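Local coordinates for VP1 (Merkel cell polyomavirus, PDB 4FMH), which forms the pentameric building blocks of the viral capsid and binds sialylated glycans through a site required for infection, at residues Trp45-Asp51 with Phe261-Thr265; Gly162-Ile166 with Asn194-Trp200. All coordinates share one frame; numbering follows the deposited sequence.

Contact 1 of 2, residues Trp45-Asp51 with Phe261-Thr265. With SIA (N-acetyl-alpha-neuraminic acid), chain U.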
ATOM      1  N   TRP B  45     -21.376 -20.323  18.037  1.00 17.69           N
ATOM      2  CA  TRP B  45     -20.955 -19.701  16.789  1.00 17.09           C
ATOM      3  C   TRP B  45     -21.289 -18.202  16.703  1.00 16.53           C
ATOM      4  O   TRP B  45     -21.239 -17.610  15.628  1.00 15.41           O
ATOM      5  CB  TRP B  45     -21.488 -20.483  15.583  1.00 18.50           C
ATOM      6  CG  TRP B  45     -20.744 -21.784  15.367  1.00 18.78           C
ATOM      7  CD1 TRP B  45     -21.269 -23.043  15.388  1.00 19.89           C
ATOM      8  CD2 TRP B  45     -19.337 -21.937  15.137  1.00 17.08           C
ATOM      9  NE1 TRP B  45     -20.275 -23.976  15.162  1.00 19.74           N
ATOM     10  CE2 TRP B  45     -19.082 -23.323  15.008  1.00 18.46           C
ATOM     11  CE3 TRP B  45     -18.268 -21.036  15.010  1.00 16.44           C
ATOM     12  CZ2 TRP B  45     -17.799 -23.830  14.761  1.00 18.90           C
ATOM     13  CZ3 TRP B  45     -16.993 -21.540  14.773  1.00 16.89           C
ATOM     14  CH2 TRP B  45     -16.772 -22.927  14.646  1.00 17.66           C
ATOM     15  N   TYR B  46     -21.616 -17.606  17.847  1.00 15.13           N
ATOM     16  CA  TYR B  46     -21.815 -16.164  17.960  1.00 15.16           C
ATOM     17  C   TYR B  46     -20.589 -15.414  17.431  1.00 14.54           C
ATOM     18  O   TYR B  46     -19.457 -15.703  17.825  1.00 14.12           O
ATOM     19  CB  TYR B  46     -22.071 -15.806  19.421  1.00 16.26           C
ATOM     20  CG  TYR B  46     -22.174 -14.338  19.736  1.00 16.13           C
ATOM     21  CD1 TYR B  46     -23.140 -13.531  19.124  1.00 18.38           C
ATOM     22  CD2 TYR B  46     -21.335 -13.761  20.689  1.00 17.11           C
ATOM     23  CE1 TYR B  46     -23.247 -12.175  19.438  1.00 17.50           C
ATOM     24  CE2 TYR B  46     -21.431 -12.414  21.007  1.00 20.18           C
ATOM     25  CZ  TYR B  46     -22.386 -11.629  20.379  1.00 21.90           C
ATOM     26  OH  TYR B  46     -22.475 -10.299  20.701  1.00 26.11           O
ATOM     27  N   THR B  47     -20.854 -14.449  16.549  1.00 14.37           N
ATOM     28  CA  THR B  47     -19.852 -13.644  15.803  1.00 13.54           C
ATOM     29  C   THR B  47     -19.301 -14.344  14.556  1.00 11.80           C
ATOM     30  O   THR B  47     -18.362 -13.851  13.924  1.00 12.04           O
ATOM     31  CB  THR B  47     -18.699 -13.025  16.687  1.00 14.61           C
ATOM     32  OG1 THR B  47     -17.705 -14.017  16.974  1.00 11.96           O
ATOM     33  CG2 THR B  47     -19.240 -12.423  17.984  1.00 12.50           C
ATOM     34  N   TYR B  48     -19.914 -15.471  14.200  1.00 11.92           N
ATOM     35  CA  TYR B  48     -19.578 -16.212  12.985  1.00 12.10           C
ATOM     36  C   TYR B  48     -20.828 -16.503  12.146  1.00 13.04           C
ATOM     37  O   TYR B  48     -21.971 -16.338  12.612  1.00 12.78           O
ATOM     38  CB  TYR B  48     -18.895 -17.550  13.319  1.00 12.01           C
ATOM     39  CG  TYR B  48     -17.594 -17.451  14.073  1.00 13.50           C
ATOM     40  CD1 TYR B  48     -16.371 -17.471  13.392  1.00 15.14           C
ATOM     41  CD2 TYR B  48     -17.575 -17.363  15.472  1.00 16.16           C
ATOM     42  CE1 TYR B  48     -15.165 -17.386  14.079  1.00 13.13           C
ATOM     43  CE2 TYR B  48     -16.369 -17.285  16.170  1.00 12.60           C
ATOM     44  CZ  TYR B  48     -15.174 -17.293  15.461  1.00 14.51           C
ATOM     45  OH  TYR B  48     -13.983 -17.210  16.136  1.00 16.01           O
ATOM     46  N   THR B  49     -20.598 -16.934  10.912  1.00 13.29           N
ATOM     47  CA  THR B  49     -21.632 -17.537  10.088  1.00 13.64           C
ATOM     48  C   THR B  49     -21.594 -19.043  10.355  1.00 14.88           C
ATOM     49  O   THR B  49     -20.769 -19.521  11.147  1.00 15.37           O
ATOM     50  CB  THR B  49     -21.378 -17.310   8.575  1.00 14.44           C
ATOM     51  OG1 THR B  49     -20.139 -17.928   8.195  1.00 13.58           O
ATOM     52  CG2 THR B  49     -21.339 -15.829   8.233  1.00 12.42           C
ATOM     53  N   TYR B  50     -22.483 -19.789   9.702  1.00 15.31           N
ATOM     54  CA  TYR B  50     -22.284 -21.229   9.554  1.00 15.68           C
ATOM     55  C   TYR B  50     -21.333 -21.458   8.374  1.00 15.04           C
ATOM     56  O   TYR B  50     -20.623 -20.539   7.956  1.00 16.03           O
ATOM     57  CB  TYR B  50     -23.620 -21.973   9.365  1.00 16.27           C
ATOM     58  CG  TYR B  50     -24.430 -22.171  10.635  1.00 20.46           C
ATOM     59  CD1 TYR B  50     -23.958 -21.732  11.878  1.00 21.79           C
ATOM     60  CD2 TYR B  50     -25.656 -22.841  10.598  1.00 25.93           C
ATOM     61  CE1 TYR B  50     -24.695 -21.933  13.040  1.00 23.50           C
ATOM     62  CE2 TYR B  50     -26.401 -23.046  11.752  1.00 27.29           C
ATOM     63  CZ  TYR B  50     -25.917 -22.588  12.968  1.00 27.92           C
ATOM     64  OH  TYR B  50     -26.656 -22.793  14.110  1.00 29.49           O
ATOM     65  N   ASP B  51     -21.311 -22.667   7.830  1.00 14.64           N
ATOM     66  CA  ASP B  51     -20.374 -22.967   6.751  1.00 15.84           C
ATOM     67  C   ASP B  51     -20.881 -22.468   5.406  1.00 15.12           C
ATOM     68  O   ASP B  51     -21.992 -22.792   4.982  1.00 16.32           O
ATOM     69  CB  ASP B  51     -20.046 -24.462   6.727  1.00 15.88           C
ATOM     70  CG  ASP B  51     -19.457 -24.941   8.039  1.00 19.54           C
ATOM     71  OD1 ASP B  51     -19.824 -26.047   8.491  1.00 23.29           O
ATOM     72  OD2 ASP B  51     -18.635 -24.201   8.633  1.00 18.81           O
ATOM     73  N   PHE B 261     -12.198 -15.385   7.156  1.00  8.65           N
ATOM     74  CA  PHE B 261     -12.710 -16.739   7.335  1.00 10.38           C
ATOM     75  C   PHE B 261     -12.010 -17.473   8.465  1.00 11.64           C
ATOM     76  O   PHE B 261     -10.791 -17.352   8.634  1.00 10.67           O
ATOM     77  CB  PHE B 261     -12.494 -17.586   6.076  1.00 11.11           C
ATOM     78  CG  PHE B 261     -13.261 -17.128   4.870  1.00 10.26           C
ATOM     79  CD1 PHE B 261     -14.623 -17.378   4.754  1.00 10.64           C
ATOM     80  CD2 PHE B 261     -12.599 -16.484   3.819  1.00 12.84           C
ATOM     81  CE1 PHE B 261     -15.329 -16.975   3.614  1.00 11.73           C
ATOM     82  CE2 PHE B 261     -13.297 -16.080   2.677  1.00 13.39           C
ATOM     83  CZ  PHE B 261     -14.666 -16.326   2.585  1.00 11.57           C
ATOM     84  N   LEU B 262     -12.792 -18.251   9.215  1.00 11.52           N
ATOM     85  CA  LEU B 262     -12.256 -19.309  10.051  1.00 12.33           C
ATOM     86  C   LEU B 262     -12.174 -20.552   9.171  1.00 13.27           C
ATOM     87  O   LEU B 262     -13.191 -21.020   8.640  1.00 14.34           O
ATOM     88  CB  LEU B 262     -13.158 -19.569  11.257  1.00 12.43           C
ATOM     89  CG  LEU B 262     -12.694 -20.631  12.270  1.00 14.47           C
ATOM     90  CD1 LEU B 262     -11.411 -20.211  13.000  1.00 13.90           C
ATOM     91  CD2 LEU B 262     -13.804 -20.955  13.259  1.00 14.53           C
ATOM     92  N   PHE B 263     -10.962 -21.057   8.991  1.00 12.57           N
ATOM     93  CA  PHE B 263     -10.716 -22.232   8.158  1.00 12.66           C
ATOM     94  C   PHE B 263     -10.732 -23.480   9.019  1.00 12.70           C
ATOM     95  O   PHE B 263      -9.863 -23.655   9.875  1.00 12.64           O
ATOM     96  CB  PHE B 263      -9.352 -22.109   7.477  1.00 12.82           C
ATOM     97  CG  PHE B 263      -9.324 -21.101   6.356  1.00 12.88           C
ATOM     98  CD1 PHE B 263      -9.123 -19.754   6.617  1.00 13.49           C
ATOM     99  CD2 PHE B 263      -9.497 -21.510   5.043  1.00 14.29           C
ATOM    100  CE1 PHE B 263      -9.096 -18.814   5.577  1.00 14.32           C
ATOM    101  CE2 PHE B 263      -9.473 -20.580   3.991  1.00 16.51           C
ATOM    102  CZ  PHE B 263      -9.276 -19.231   4.265  1.00 13.66           C
ATOM    103  N   LYS B 264     -11.720 -24.337   8.785  1.00 12.05           N
ATOM    104  CA  LYS B 264     -11.903 -25.543   9.587  1.00 14.03           C
ATOM    105  C   LYS B 264     -11.217 -26.749   8.932  1.00 15.14           C
ATOM    106  O   LYS B 264     -11.108 -26.813   7.709  1.00 14.32           O
ATOM    107  CB  LYS B 264     -13.396 -25.819   9.795  1.00 15.03           C
ATOM    108  CG  LYS B 264     -14.155 -24.645  10.411  1.00 10.85           C
ATOM    109  CD  LYS B 264     -15.648 -24.922  10.472  1.00 18.00           C
ATOM    110  CE  LYS B 264     -16.377 -23.780  11.173  1.00 14.86           C
ATOM    111  NZ  LYS B 264     -17.857 -23.922  11.076  1.00 14.08           N
ATOM    112  N   THR B 265     -10.765 -27.691   9.761  1.00 16.63           N
ATOM    113  CA  THR B 265     -10.025 -28.880   9.317  1.00 18.41           C
ATOM    114  C   THR B 265     -10.607 -29.560   8.069  1.00 18.32           C
ATOM    115  O   THR B 265      -9.871 -29.912   7.154  1.00 18.56           O
ATOM    116  CB  THR B 265      -9.913 -29.925  10.466  1.00 19.26           C
ATOM    117  OG1 THR B 265      -9.446 -29.281  11.656  1.00 20.97           O
ATOM    118  CG2 THR B 265      -8.944 -31.069  10.101  1.00 21.52           C
TER
HETATM  119  C1  SIA U   2     -17.263 -29.863   9.676  0.80 26.61           C
HETATM  120  C2  SIA U   2     -17.827 -30.019  11.090  0.80 27.52           C
HETATM  121  C3  SIA U   2     -17.390 -28.815  11.945  0.80 25.73           C
HETATM  122  C4  SIA U   2     -18.156 -27.520  11.654  0.80 26.27           C
HETATM  123  C5  SIA U   2     -19.665 -27.752  11.650  0.80 25.34           C
HETATM  124  C6  SIA U   2     -20.061 -28.944  10.769  0.80 27.49           C
HETATM  125  C7  SIA U   2     -21.561 -29.252  10.933  0.80 28.49           C
HETATM  126  C8  SIA U   2     -22.160 -30.134   9.828  0.80 31.83           C
HETATM  127  C9  SIA U   2     -21.779 -31.607   9.944  0.80 33.77           C
HETATM  128  C10 SIA U   2     -21.164 -25.839  12.011  0.80 25.03           C
HETATM  129  C11 SIA U   2     -21.734 -24.592  11.413  0.80 17.67           C
HETATM  130  N5  SIA U   2     -20.319 -26.522  11.230  0.80 25.67           N
HETATM  131  O1A SIA U   2     -16.165 -29.275   9.520  0.80 15.86           O
HETATM  132  O1B SIA U   2     -17.892 -30.336   8.697  0.80 24.98           O
HETATM  133  O4  SIA U   2     -17.852 -26.514  12.639  0.80 15.71           O
HETATM  134  O6  SIA U   2     -19.271 -30.113  11.080  0.80 26.71           O
HETATM  135  O7  SIA U   2     -21.802 -29.821  12.228  0.80 26.53           O
HETATM  136  O8  SIA U   2     -23.594 -30.042   9.841  0.80 31.32           O
HETATM  137  O9  SIA U   2     -20.706 -31.861   9.034  0.80 36.76           O
HETATM  138  O10 SIA U   2     -21.465 -26.197  13.138  0.80 22.53           O
HETATM  139  O   HOH W   1     -19.546 -21.811  11.967  1.00 14.76           O
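Tyr48 and Leu262 bring the loop 45-51 to the end of strand 250-263, their CA atoms 8.5 Å apart, too far for backbone pairing, so side chains bridge the gap. The strand belongs to the VP1 jelly roll, and the loop, opened by a type II beta turn from Trp45 to Tyr48, helps build the sialic acid site on it. Leu262 holds the apolar end: its CD2 meets the edge of the Trp45 indole at CZ3, 3.6 Å away, and also touches CE1 of Tyr48. Trp45 CZ3 in turn lies over the centre of the Tyr48 ring. Tyr48 stacks on His272 and reaches with OH to Leu149 O of a neighbouring subunit, tying the site to the pentamer interface.

Lys264 is extended beyond CG (chi2 to chi4 all near 180°), which carries NZ across one face of the indole, 4.1 Å from the centroid of the six-membered ring, as a cation-pi contact. There NZ forms a salt bridge with Asp51 OD2 at 2.6 Å, meeting the carboxylate on its syn side. It also bonds to O4 of the N-acetyl-neuraminic acid and to a water that donates to Thr49 O, so three bonds fix the ammonium, and the carboxylate beside it would be expected to stabilise its charge. Asp51 uses its other oxygen for the sugar: N5 of the acetamido group donates to OD1 over 2.8 Å at 163°. The acetamido methyl C11 rests against Tyr50, and Ser266 and Lys268 also bind the sugar. Trp45 NE1 adds only a weak hydrogen bond to the acetamido oxygen O10, 3.2 Å long and bent to 124°.

Contact 2 of 2, residues Gly162-Ile166 with Asn194-Trp200; sequences GPITI and NYPIEVW
Ile164 is gripped at both ends of its backbone by the loop 194-200. Its N donates to Asn194 O over 2.8 Å, while its O accepts from Trp200 NE1, also at 2.8 Å. The second bond is straight at the indole (166°) and lies near the ring plane, but the donor is tilted from the carbonyl plane. Between these anchors Ile164 runs alongside Tyr195, with CB over the ring face in a CH-pi contact and CG2 3.5 Å from CE2. A chi1 of -66° sets CG1 beside the backbone N and lets CD1 reach the phenol end, where Tyr195 OH bonds to Asp190.

Two prolines pack crosswise next to this, Pro163 CB lying 3.6 Å from Pro196 CG. Pro196 O, meanwhile, takes the N-H groups of both Val199 and Trp200, curling the loop back; Val199 CG1 and Tyr195 CD2 lie over opposite faces of the indole, each toward its rim. Toward the helix the Thr165 backbone still packs on Trp200 CZ2 and Ile166 CG1 on Val199 CG1; Thr165 CG2 and Val199 CG2 are further apart, at 4.1 Å. The looser side is at the partly exposed Asn194, whose OD1 lies 3.5 Å from Gly162 O, two oxygens with no hydrogen bond between them.

The arrangement is loop-to-loop packing within the VP1 fold. Thr165 occupies the N-cap position of helix 166-170, Trp200 begins strand 200-202, and Tyr195 and Trp200 both rest on Leu144 of strand 142-146 and Ala187 of strand 186-189.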
ATOM      1  N   GLY B 162     -37.151 -14.355   8.276  1.00 19.51           N
ATOM      2  CA  GLY B 162     -35.937 -14.034   7.519  1.00 19.30           C
ATOM      3  C   GLY B 162     -35.523 -12.574   7.599  1.00 18.35           C
ATOM      4  O   GLY B 162     -36.200 -11.765   8.231  1.00 17.56           O
ATOM      5  N   PRO B 163     -34.401 -12.222   6.952  1.00 18.00           N
ATOM      6  CA  PRO B 163     -33.959 -10.828   6.919  1.00 17.47           C
ATOM      7  C   PRO B 163     -34.774 -10.001   5.923  1.00 17.24           C
ATOM      8  O   PRO B 163     -35.562 -10.555   5.162  1.00 16.70           O
ATOM      9  CB  PRO B 163     -32.512 -10.947   6.436  1.00 16.55           C
ATOM     10  CG  PRO B 163     -32.526 -12.135   5.553  1.00 18.23           C
ATOM     11  CD  PRO B 163     -33.504 -13.101   6.179  1.00 17.18           C
ATOM     12  N   ILE B 164     -34.578  -8.686   5.930  1.00 16.90           N
ATOM     13  CA  ILE B 164     -35.194  -7.819   4.932  1.00 16.85           C
ATOM     14  C   ILE B 164     -34.300  -7.758   3.696  1.00 16.49           C
ATOM     15  O   ILE B 164     -33.145  -7.358   3.782  1.00 14.38           O
ATOM     16  CB  ILE B 164     -35.465  -6.402   5.488  1.00 18.59           C
ATOM     17  CG1 ILE B 164     -36.528  -6.473   6.594  1.00 18.29           C
ATOM     18  CG2 ILE B 164     -35.923  -5.452   4.363  1.00 16.70           C
ATOM     19  CD1 ILE B 164     -36.376  -5.420   7.652  1.00 25.67           C
ATOM     20  N   THR B 165     -34.844  -8.168   2.552  1.00 17.40           N
ATOM     21  CA  THR B 165     -34.100  -8.140   1.291  1.00 17.48           C
ATOM     22  C   THR B 165     -34.919  -7.423   0.212  1.00 17.65           C
ATOM     23  O   THR B 165     -35.962  -6.841   0.510  1.00 17.78           O
ATOM     24  CB  THR B 165     -33.679  -9.565   0.832  1.00 18.32           C
ATOM     25  OG1 THR B 165     -34.844 -10.361   0.590  1.00 18.56           O
ATOM     26  CG2 THR B 165     -32.804 -10.254   1.892  1.00 18.16           C
ATOM     27  N   ILE B 166     -34.434  -7.445  -1.028  1.00 17.00           N
ATOM     28  CA  ILE B 166     -35.054  -6.688  -2.113  1.00 16.92           C
ATOM     29  C   ILE B 166     -36.497  -7.133  -2.379  1.00 17.71           C
ATOM     30  O   ILE B 166     -37.386  -6.295  -2.562  1.00 16.94           O
ATOM     31  CB  ILE B 166     -34.198  -6.718  -3.410  1.00 15.82           C
ATOM     32  CG1 ILE B 166     -32.834  -6.047  -3.164  1.00 14.83           C
ATOM     33  CG2 ILE B 166     -34.931  -6.024  -4.564  1.00 17.55           C
ATOM     34  CD1 ILE B 166     -31.919  -5.973  -4.406  1.00 14.72           C
ATOM     35  N   ASN B 194     -30.654  -7.372  10.573  1.00 21.93           N
ATOM     36  CA  ASN B 194     -31.700  -7.807   9.637  1.00 21.03           C
ATOM     37  C   ASN B 194     -31.551  -7.394   8.172  1.00 18.70           C
ATOM     38  O   ASN B 194     -32.340  -7.818   7.321  1.00 18.09           O
ATOM     39  CB  ASN B 194     -33.084  -7.397  10.144  1.00 23.58           C
ATOM     40  CG  ASN B 194     -33.820  -8.542  10.789  1.00 30.58           C
ATOM     41  OD1 ASN B 194     -34.481  -9.335  10.110  1.00 32.34           O
ATOM     42  ND2 ASN B 194     -33.713  -8.643  12.114  1.00 37.43           N
ATOM     43  N   TYR B 195     -30.551  -6.573   7.877  1.00 16.43           N
ATOM     44  CA  TYR B 195     -30.311  -6.144   6.512  1.00 15.04           C
ATOM     45  C   TYR B 195     -28.990  -6.760   6.064  1.00 14.34           C
ATOM     46  O   TYR B 195     -27.933  -6.335   6.532  1.00 14.13           O
ATOM     47  CB  TYR B 195     -30.268  -4.615   6.431  1.00 14.69           C
ATOM     48  CG  TYR B 195     -31.628  -3.969   6.598  1.00 14.36           C
ATOM     49  CD1 TYR B 195     -32.119  -3.643   7.861  1.00 15.01           C
ATOM     50  CD2 TYR B 195     -32.423  -3.692   5.488  1.00 15.23           C
ATOM     51  CE1 TYR B 195     -33.376  -3.052   8.017  1.00 16.24           C
ATOM     52  CE2 TYR B 195     -33.680  -3.103   5.627  1.00 16.30           C
ATOM     53  CZ  TYR B 195     -34.148  -2.788   6.894  1.00 19.96           C
ATOM     54  OH  TYR B 195     -35.387  -2.208   7.037  1.00 19.45           O
ATOM     55  N   PRO B 196     -29.048  -7.794   5.196  1.00 13.46           N
ATOM     56  CA  PRO B 196     -27.804  -8.473   4.807  1.00 12.05           C
ATOM     57  C   PRO B 196     -26.858  -7.568   4.027  1.00 12.12           C
ATOM     58  O   PRO B 196     -27.274  -6.824   3.135  1.00 12.10           O
ATOM     59  CB  PRO B 196     -28.280  -9.635   3.925  1.00 11.89           C
ATOM     60  CG  PRO B 196     -29.728  -9.866   4.338  1.00 12.62           C
ATOM     61  CD  PRO B 196     -30.238  -8.469   4.643  1.00 12.71           C
ATOM     62  N   ILE B 197     -25.586  -7.651   4.386  1.00 11.79           N
ATOM     63  CA  ILE B 197     -24.529  -6.917   3.723  1.00 11.56           C
ATOM     64  C   ILE B 197     -24.446  -7.248   2.223  1.00 12.40           C
ATOM     65  O   ILE B 197     -24.255  -6.342   1.399  1.00 12.21           O
ATOM     66  CB  ILE B 197     -23.189  -7.167   4.442  1.00 11.56           C
ATOM     67  CG1 ILE B 197     -23.253  -6.591   5.870  1.00 10.89           C
ATOM     68  CG2 ILE B 197     -22.002  -6.598   3.643  1.00 10.44           C
ATOM     69  CD1 ILE B 197     -22.216  -7.191   6.833  1.00 11.15           C
ATOM     70  N   GLU B 198     -24.619  -8.525   1.865  1.00 10.98           N
ATOM     71  CA  GLU B 198     -24.509  -8.940   0.461  1.00 11.41           C
ATOM     72  C   GLU B 198     -25.690  -8.463  -0.397  1.00 11.57           C
ATOM     73  O   GLU B 198     -25.687  -8.619  -1.621  1.00 12.43           O
ATOM     74  CB  GLU B 198     -24.326 -10.462   0.339  1.00 11.20           C
ATOM     75  CG  GLU B 198     -25.624 -11.283   0.485  1.00 12.18           C
ATOM     76  CD  GLU B 198     -25.413 -12.756   0.136  1.00 16.37           C
ATOM     77  OE1 GLU B 198     -24.429 -13.345   0.629  1.00 15.38           O
ATOM     78  OE2 GLU B 198     -26.228 -13.323  -0.625  1.00 16.95           O
ATOM     79  N   VAL B 199     -26.694  -7.877   0.247  1.00 12.21           N
ATOM     80  CA  VAL B 199     -27.856  -7.366  -0.469  1.00 11.58           C
ATOM     81  C   VAL B 199     -27.876  -5.834  -0.518  1.00 11.96           C
ATOM     82  O   VAL B 199     -28.310  -5.252  -1.513  1.00 13.04           O
ATOM     83  CB  VAL B 199     -29.179  -7.865   0.162  1.00 12.14           C
ATOM     84  CG1 VAL B 199     -30.377  -7.235  -0.541  1.00 10.71           C
ATOM     85  CG2 VAL B 199     -29.263  -9.385   0.111  1.00 11.66           C
ATOM     86  N   TRP B 200     -27.417  -5.199   0.562  1.00 12.19           N
ATOM     87  CA  TRP B 200     -27.617  -3.757   0.778  1.00 12.15           C
ATOM     88  C   TRP B 200     -26.307  -3.002   0.942  1.00 12.14           C
ATOM     89  O   TRP B 200     -25.408  -3.439   1.672  1.00 13.24           O
ATOM     90  CB  TRP B 200     -28.455  -3.519   2.036  1.00 11.33           C
ATOM     91  CG  TRP B 200     -29.818  -4.138   2.018  1.00 11.82           C
ATOM     92  CD1 TRP B 200     -30.224  -5.239   2.709  1.00 11.38           C
ATOM     93  CD2 TRP B 200     -30.959  -3.683   1.278  1.00 12.42           C
ATOM     94  NE1 TRP B 200     -31.545  -5.509   2.439  1.00 12.22           N
ATOM     95  CE2 TRP B 200     -32.024  -4.564   1.572  1.00 12.06           C
ATOM     96  CE3 TRP B 200     -31.186  -2.612   0.401  1.00 12.93           C
ATOM     97  CZ2 TRP B 200     -33.305  -4.410   1.019  1.00 12.81           C
ATOM     98  CZ3 TRP B 200     -32.454  -2.465  -0.157  1.00 13.06           C
ATOM     99  CH2 TRP B 200     -33.495  -3.365   0.154  1.00 14.12           C
TER

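Overall arrangement
The centres of the two contacts lie 20 Å apart and their nearest atoms about 9 Å, so they do not touch. Along the chain contact 2 is nested inside contact 1: residues 45-51 come first, then 162-166 and 194-200, and finally 261-265. Contact 1 joins a loop before strand 71-76 to the end of strand 250-263 in the large antiparallel sheet, whereas contact 2 packs loops around the small sheet of strands 142-146, 186-189 and 200-202. Ile197, within segment 194-200, packs on Ala256 and Ile258 of strand 250-263. Both contacts lie against the same neighbouring subunit of the pentamer.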